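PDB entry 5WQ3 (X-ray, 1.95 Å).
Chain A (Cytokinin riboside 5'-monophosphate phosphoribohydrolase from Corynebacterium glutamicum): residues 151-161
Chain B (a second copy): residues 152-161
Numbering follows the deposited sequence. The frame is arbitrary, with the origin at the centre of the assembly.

Chain A 151-161: YFFARKTMFLK
Chain B (152-161) FFARKTMFLK

Two copies of one helix can pack face to face without matching side chain for side chain, as residues 152-161 of chains A and B illustrate. At the apolar centre, Phe A153 and Phe B153 point toward the opposing helix, their CA atoms 5.7 Å apart and CB atoms 4.2 Å apart, but chi1 is p (45°) in Phe A153 and m (-65°) in Phe B153. The m ring lies along helix A: CB of Lys A156 sits over one face, 4.2 Å from the ring centroid in a CH-pi contact, while CD1 of Leu A160 meets CZ of Phe B153 at the ring edge, 3.4 Å away. On the other copy, Phe A152 (chi1 p, 78°) brings CZ within 3.4 Å of CD1 of Leu B160; both leucines are m,t.

The helices run nearly antiparallel, at 153°, with axes 9.7 Å apart at closest approach; Tyr A151 occupies the N-cap position, right before helix A. Both threonines are m, and each OG1 donates to a carbonyl one turn back: Thr A157 OG1 to Phe A153 O, 3.1 Å, and Thr B157 OG1 to Phe B153 O, 2.9 Å. No hydrogen bond crosses the contact. At its polar edge, NZ of Lys A156 and NZ of Lys B156 approach to 3.8 Å, like charges whose amines both find hydrogen-bond partners elsewhere in the structure.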

ATOM      1  N   TYR A 151      -0.400   5.447  -9.475  1.00 24.63           N
ATOM      2  CA  TYR A 151      -1.273   5.961 -10.555  1.00 24.63           C
ATOM      3  C   TYR A 151      -1.513   7.478 -10.427  1.00 25.31           C
ATOM      4  O   TYR A 151      -2.076   7.945  -9.471  1.00 24.51           O
ATOM      5  CB  TYR A 151      -2.599   5.203 -10.605  1.00 22.54           C
ATOM      6  CG  TYR A 151      -2.370   3.743 -10.885  1.00 23.21           C
ATOM      7  CD1 TYR A 151      -1.941   3.316 -12.141  1.00 24.62           C
ATOM      8  CD2 TYR A 151      -2.564   2.803  -9.889  1.00 23.42           C
ATOM      9  CE1 TYR A 151      -1.684   1.974 -12.392  1.00 26.89           C
ATOM     10  CE2 TYR A 151      -2.327   1.485 -10.100  1.00 26.41           C
ATOM     11  CZ  TYR A 151      -1.909   1.049 -11.350  1.00 27.30           C
ATOM     12  OH  TYR A 151      -1.683  -0.298 -11.498  1.00 27.83           O
ATOM     13  N   PHE A 152      -1.165   8.189 -11.489  1.00 25.19           N
ATOM     14  CA  PHE A 152      -1.355   9.621 -11.599  1.00 30.23           C
ATOM     15  C   PHE A 152      -2.779  10.014 -11.329  1.00 26.69           C
ATOM     16  O   PHE A 152      -3.042  10.872 -10.571  1.00 29.78           O
ATOM     17  CB  PHE A 152      -0.844  10.194 -12.956  1.00 35.65           C
ATOM     18  CG  PHE A 152      -1.780   9.968 -14.157  1.00 45.66           C
ATOM     19  CD1 PHE A 152      -1.715   8.794 -14.918  1.00 56.58           C
ATOM     20  CD2 PHE A 152      -2.689  10.960 -14.578  1.00 54.73           C
ATOM     21  CE1 PHE A 152      -2.517   8.611 -16.013  1.00 49.36           C
ATOM     22  CE2 PHE A 152      -3.516  10.762 -15.681  1.00 58.48           C
ATOM     23  CZ  PHE A 152      -3.431   9.576 -16.388  1.00 56.48           C
ATOM     24  N   PHE A 153      -3.689   9.275 -11.885  1.00 24.30           N
ATOM     25  CA  PHE A 153      -5.089   9.642 -11.742  1.00 25.96           C
ATOM     26  C   PHE A 153      -5.589   9.415 -10.295  1.00 25.65           C
ATOM     27  O   PHE A 153      -6.453  10.108  -9.866  1.00 26.21           O
ATOM     28  CB  PHE A 153      -6.015   8.889 -12.686  1.00 26.08           C
ATOM     29  CG  PHE A 153      -5.745   7.429 -12.768  1.00 25.82           C
ATOM     30  CD1 PHE A 153      -4.805   6.939 -13.703  1.00 27.08           C
ATOM     31  CD2 PHE A 153      -6.361   6.554 -11.922  1.00 27.53           C
ATOM     32  CE1 PHE A 153      -4.544   5.581 -13.806  1.00 28.27           C
ATOM     33  CE2 PHE A 153      -6.121   5.186 -12.020  1.00 27.76           C
ATOM     34  CZ  PHE A 153      -5.200   4.706 -12.966  1.00 28.99           C
ATOM     35  N   ALA A 154      -5.022   8.456  -9.547  1.00 22.79           N
ATOM     36  CA  ALA A 154      -5.434   8.262  -8.156  1.00 18.99           C
ATOM     37  C   ALA A 154      -4.902   9.382  -7.319  1.00 18.53           C
ATOM     38  O   ALA A 154      -5.593   9.914  -6.465  1.00 17.71           O
ATOM     39  CB  ALA A 154      -4.894   6.944  -7.637  1.00 19.81           C
ATOM     40  N   ARG A 155      -3.649   9.716  -7.521  1.00 17.94           N
ATOM     41  CA  ARG A 155      -3.070  10.826  -6.720  1.00 22.43           C
ATOM     42  C   ARG A 155      -3.878  12.145  -6.941  1.00 21.90           C
ATOM     43  O   ARG A 155      -4.246  12.828  -5.989  1.00 18.73           O
ATOM     44  CB  ARG A 155      -1.623  10.954  -7.057  1.00 25.20           C
ATOM     45  CG  ARG A 155      -0.842  12.039  -6.352  1.00 30.70           C
ATOM     46  CD  ARG A 155       0.003  12.722  -7.411  1.00 31.89           C
ATOM     47  NE  ARG A 155       1.201  13.212  -6.822  1.00 36.09           N
ATOM     48  CZ  ARG A 155       1.989  14.084  -7.405  1.00 33.88           C
ATOM     49  NH1 ARG A 155       1.695  14.493  -8.623  1.00 34.13           N
ATOM     50  NH2 ARG A 155       3.092  14.474  -6.789  1.00 32.81           N
ATOM     51  N   LYS A 156      -4.237  12.457  -8.187  1.00 23.78           N
ATOM     52  CA  LYS A 156      -5.019  13.702  -8.498  1.00 25.29           C
ATOM     53  C   LYS A 156      -6.323  13.727  -7.807  1.00 21.89           C
ATOM     54  O   LYS A 156      -6.800  14.812  -7.378  1.00 21.34           O
ATOM     55  CB  LYS A 156      -5.316  13.860  -9.956  1.00 28.97           C
ATOM     56  CG  LYS A 156      -4.099  14.219 -10.787  1.00 35.48           C
ATOM     57  CD  LYS A 156      -4.523  13.968 -12.237  1.00 41.96           C
ATOM     58  CE  LYS A 156      -3.407  14.245 -13.205  1.00 45.14           C
ATOM     59  NZ  LYS A 156      -3.590  15.526 -13.893  1.00 44.61           N
ATOM     60  N   THR A 157      -6.967  12.558  -7.731  1.00 20.92           N
ATOM     61  CA  THR A 157      -8.256  12.487  -7.065  1.00 21.13           C
ATOM     62  C   THR A 157      -8.139  12.820  -5.579  1.00 19.94           C
ATOM     63  O   THR A 157      -9.004  13.436  -5.000  1.00 17.66           O
ATOM     64  CB  THR A 157      -8.841  11.073  -7.159  1.00 24.30           C
ATOM     65  OG1 THR A 157      -9.156  10.774  -8.521  1.00 27.64           O
ATOM     66  CG2 THR A 157     -10.088  11.001  -6.383  1.00 27.00           C
ATOM     67  N   MET A 158      -7.033  12.380  -4.975  1.00 22.41           N
ATOM     68  CA  MET A 158      -6.774  12.649  -3.574  1.00 22.62           C
ATOM     69  C   MET A 158      -6.733  14.140  -3.275  1.00 21.74           C
ATOM     70  O   MET A 158      -7.284  14.529  -2.278  1.00 21.26           O
ATOM     71  CB  MET A 158      -5.512  11.937  -3.048  1.00 20.98           C
ATOM     72  CG  MET A 158      -5.487  10.400  -3.195  1.00 21.98           C
ATOM     73  SD  MET A 158      -6.872   9.501  -2.524  1.00 25.10           S
ATOM     74  CE  MET A 158      -6.842   8.044  -3.599  1.00 30.52           C
ATOM     75  N   PHE A 159      -6.013  14.933  -4.061  1.00 23.75           N
ATOM     76  CA  PHE A 159      -5.914  16.391  -3.870  1.00 23.61           C
ATOM     77  C   PHE A 159      -7.280  17.046  -3.801  1.00 24.42           C
ATOM     78  O   PHE A 159      -7.591  17.840  -2.910  1.00 27.35           O
ATOM     79  CB  PHE A 159      -5.140  17.029  -5.027  1.00 24.21           C
ATOM     80  CG  PHE A 159      -3.677  16.687  -5.057  1.00 23.46           C
ATOM     81  CD1 PHE A 159      -2.901  16.786  -3.899  1.00 24.37           C
ATOM     82  CD2 PHE A 159      -3.069  16.285  -6.222  1.00 22.44           C
ATOM     83  CE1 PHE A 159      -1.576  16.491  -3.922  1.00 22.71           C
ATOM     84  CE2 PHE A 159      -1.720  15.987  -6.245  1.00 26.62           C
ATOM     85  CZ  PHE A 159      -0.966  16.085  -5.083  1.00 23.31           C
ATOM     86  N   LEU A 160      -8.152  16.636  -4.705  1.00 22.69           N
ATOM     87  CA  LEU A 160      -9.477  17.186  -4.779  1.00 23.25           C
ATOM     88  C   LEU A 160     -10.432  16.717  -3.708  1.00 23.76           C
ATOM     89  O   LEU A 160     -11.260  17.517  -3.213  1.00 22.26           O
ATOM     90  CB  LEU A 160     -10.037  16.882  -6.149  1.00 28.83           C
ATOM     91  CG  LEU A 160      -9.481  17.722  -7.292  1.00 30.28           C
ATOM     92  CD1 LEU A 160      -9.928  17.101  -8.603  1.00 36.02           C
ATOM     93  CD2 LEU A 160     -10.040  19.139  -7.150  1.00 34.61           C
ATOM     94  N   LYS A 161     -10.277  15.471  -3.272  1.00 22.95           N
ATOM     95  CA  LYS A 161     -11.145  14.886  -2.274  1.00 22.39           C
ATOM     96  C   LYS A 161     -10.790  15.229  -0.848  1.00 20.25           C
ATOM     97  O   LYS A 161     -11.657  15.241  -0.018  1.00 20.04           O
ATOM     98  CB  LYS A 161     -11.092  13.384  -2.412  1.00 24.77           C
ATOM     99  CG  LYS A 161     -12.229  12.597  -1.785  1.00 23.81           C
ATOM    100  CD  LYS A 161     -12.083  11.141  -2.178  1.00 26.09           C
ATOM    101  CE  LYS A 161     -13.336  10.324  -1.844  1.00 25.90           C
ATOM    102  NZ  LYS A 161     -13.388   9.942  -0.421  1.00 25.47           N
TER
ATOM    103  N   PHE B 152     -14.491  11.813 -14.032  1.00 31.91           N
ATOM    104  CA  PHE B 152     -13.517  12.606 -14.719  1.00 37.33           C
ATOM    105  C   PHE B 152     -12.156  11.954 -14.915  1.00 33.78           C
ATOM    106  O   PHE B 152     -11.672  11.868 -16.003  1.00 28.75           O
ATOM    107  CB  PHE B 152     -13.337  13.868 -13.905  1.00 36.15           C
ATOM    108  CG  PHE B 152     -12.841  14.989 -14.673  1.00 40.15           C
ATOM    109  CD1 PHE B 152     -13.555  15.467 -15.713  1.00 46.05           C
ATOM    110  CD2 PHE B 152     -11.649  15.591 -14.343  1.00 47.66           C
ATOM    111  CE1 PHE B 152     -13.075  16.524 -16.435  1.00 47.23           C
ATOM    112  CE2 PHE B 152     -11.168  16.645 -15.049  1.00 44.36           C
ATOM    113  CZ  PHE B 152     -11.873  17.110 -16.098  1.00 45.10           C
ATOM    114  N   PHE B 153     -11.554  11.510 -13.834  1.00 32.30           N
ATOM    115  CA  PHE B 153     -10.221  10.953 -13.875  1.00 35.66           C
ATOM    116  C   PHE B 153     -10.097   9.625 -14.589  1.00 33.85           C
ATOM    117  O   PHE B 153      -9.112   9.358 -15.224  1.00 33.70           O
ATOM    118  CB  PHE B 153      -9.626  10.951 -12.493  1.00 37.56           C
ATOM    119  CG  PHE B 153      -9.420  12.333 -11.964  1.00 45.33           C
ATOM    120  CD1 PHE B 153      -8.623  13.215 -12.633  1.00 46.73           C
ATOM    121  CD2 PHE B 153     -10.064  12.766 -10.843  1.00 46.28           C
ATOM    122  CE1 PHE B 153      -8.445  14.490 -12.190  1.00 49.53           C
ATOM    123  CE2 PHE B 153      -9.890  14.043 -10.396  1.00 47.87           C
ATOM    124  CZ  PHE B 153      -9.091  14.909 -11.082  1.00 48.15           C
ATOM    125  N   ALA B 154     -11.133   8.823 -14.527  1.00 28.85           N
ATOM    126  CA  ALA B 154     -11.184   7.619 -15.305  1.00 29.68           C
ATOM    127  C   ALA B 154     -11.229   7.885 -16.814  1.00 29.45           C
ATOM    128  O   ALA B 154     -10.533   7.268 -17.565  1.00 27.12           O
ATOM    129  CB  ALA B 154     -12.377   6.795 -14.889  1.00 31.71           C
ATOM    130  N   ARG B 155     -12.070   8.826 -17.227  1.00 28.43           N
ATOM    131  CA  ARG B 155     -12.190   9.171 -18.639  1.00 27.39           C
ATOM    132  C   ARG B 155     -10.853   9.647 -19.202  1.00 26.27           C
ATOM    133  O   ARG B 155     -10.427   9.216 -20.273  1.00 23.92           O
ATOM    134  CB  ARG B 155     -13.259  10.247 -18.841  1.00 30.42           C
ATOM    135  CG  ARG B 155     -13.602  10.515 -20.297  1.00 30.98           C
ATOM    136  CD  ARG B 155     -14.768  11.485 -20.420  1.00 32.35           C
ATOM    137  NE  ARG B 155     -14.346  12.872 -20.244  1.00 33.43           N
ATOM    138  CZ  ARG B 155     -14.758  13.880 -21.007  1.00 29.32           C
ATOM    139  NH1 ARG B 155     -14.322  15.110 -20.773  1.00 29.33           N
ATOM    140  NH2 ARG B 155     -15.607  13.658 -22.000  1.00 31.68           N
ATOM    141  N   LYS B 156     -10.199  10.539 -18.466  1.00 24.76           N
ATOM    142  CA  LYS B 156      -8.916  11.080 -18.859  1.00 27.75           C
ATOM    143  C   LYS B 156      -7.857  10.055 -19.117  1.00 25.37           C
ATOM    144  O   LYS B 156      -7.122  10.173 -20.030  1.00 23.44           O
ATOM    145  CB  LYS B 156      -8.413  12.059 -17.826  1.00 30.43           C
ATOM    146  CG  LYS B 156      -8.976  13.437 -17.984  1.00 38.74           C
ATOM    147  CD  LYS B 156      -7.937  14.485 -17.659  1.00 44.96           C
ATOM    148  CE  LYS B 156      -8.131  15.063 -16.279  1.00 46.49           C
ATOM    149  NZ  LYS B 156      -6.894  15.691 -15.748  1.00 52.04           N
ATOM    150  N   THR B 157      -7.803   9.054 -18.266  1.00 26.75           N
ATOM    151  CA  THR B 157      -6.862   7.965 -18.379  1.00 26.33           C
ATOM    152  C   THR B 157      -7.048   7.232 -19.698  1.00 25.28           C
ATOM    153  O   THR B 157      -6.141   6.842 -20.335  1.00 21.66           O
ATOM    154  CB  THR B 157      -7.121   6.937 -17.259  1.00 30.78           C
ATOM    155  OG1 THR B 157      -6.944   7.546 -15.986  1.00 38.63           O
ATOM    156  CG2 THR B 157      -6.242   5.787 -17.371  1.00 28.59           C
ATOM    157  N   MET B 158      -8.283   7.027 -20.058  1.00 22.63           N
ATOM    158  CA  MET B 158      -8.549   6.299 -21.254  1.00 22.13           C
ATOM    159  C   MET B 158      -8.002   7.083 -22.485  1.00 22.85           C
ATOM    160  O   MET B 158      -7.548   6.463 -23.427  1.00 21.25           O
ATOM    161  CB  MET B 158     -10.047   6.121 -21.452  1.00 23.01           C
ATOM    162  CG  MET B 158     -10.748   5.352 -20.366  1.00 26.64           C
ATOM    163  SD  MET B 158     -10.291   3.640 -20.225  1.00 26.63           S
ATOM    164  CE  MET B 158     -10.845   3.430 -18.543  1.00 27.88           C
ATOM    165  N   PHE B 159      -8.047   8.418 -22.488  1.00 21.10           N
ATOM    166  CA  PHE B 159      -7.431   9.136 -23.630  1.00 23.09           C
ATOM    167  C   PHE B 159      -5.939   8.843 -23.777  1.00 22.72           C
ATOM    168  O   PHE B 159      -5.448   8.605 -24.862  1.00 21.55           O
ATOM    169  CB  PHE B 159      -7.611  10.647 -23.511  1.00 22.37           C
ATOM    170  CG  PHE B 159      -9.036  11.107 -23.578  1.00 21.13           C
ATOM    171  CD1 PHE B 159      -9.841  10.689 -24.579  1.00 23.01           C
ATOM    172  CD2 PHE B 159      -9.564  11.934 -22.575  1.00 20.64           C
ATOM    173  CE1 PHE B 159     -11.155  11.124 -24.652  1.00 24.24           C
ATOM    174  CE2 PHE B 159     -10.865  12.375 -22.633  1.00 22.31           C
ATOM    175  CZ  PHE B 159     -11.670  11.967 -23.669  1.00 24.18           C
ATOM    176  N   LEU B 160      -5.198   8.945 -22.696  1.00 25.50           N
ATOM    177  CA  LEU B 160      -3.780   8.589 -22.740  1.00 25.61           C
ATOM    178  C   LEU B 160      -3.524   7.125 -23.052  1.00 26.85           C
ATOM    179  O   LEU B 160      -2.532   6.802 -23.697  1.00 26.15           O
ATOM    180  CB  LEU B 160      -3.140   8.865 -21.419  1.00 27.63           C
ATOM    181  CG  LEU B 160      -3.076  10.323 -21.079  1.00 32.31           C
ATOM    182  CD1 LEU B 160      -2.688  10.402 -19.610  1.00 36.01           C
ATOM    183  CD2 LEU B 160      -2.103  11.057 -22.000  1.00 31.39           C
ATOM    184  N   LYS B 161      -4.408   6.217 -22.646  1.00 27.99           N
ATOM    185  CA  LYS B 161      -4.105   4.780 -22.821  1.00 28.42           C
ATOM    186  C   LYS B 161      -4.437   4.267 -24.197  1.00 25.32           C
ATOM    187  O   LYS B 161      -3.849   3.272 -24.647  1.00 23.09           O
ATOM    188  CB  LYS B 161      -4.874   3.937 -21.793  1.00 32.65           C
ATOM    189  CG  LYS B 161      -4.439   2.462 -21.676  1.00 39.45           C
ATOM    190  CD  LYS B 161      -5.052   1.860 -20.395  1.00 46.90           C
ATOM    191  CE  LYS B 161      -4.496   0.496 -19.976  1.00 50.23           C
ATOM    192  NZ  LYS B 161      -5.356  -0.658 -20.428  1.00 50.20           N
TER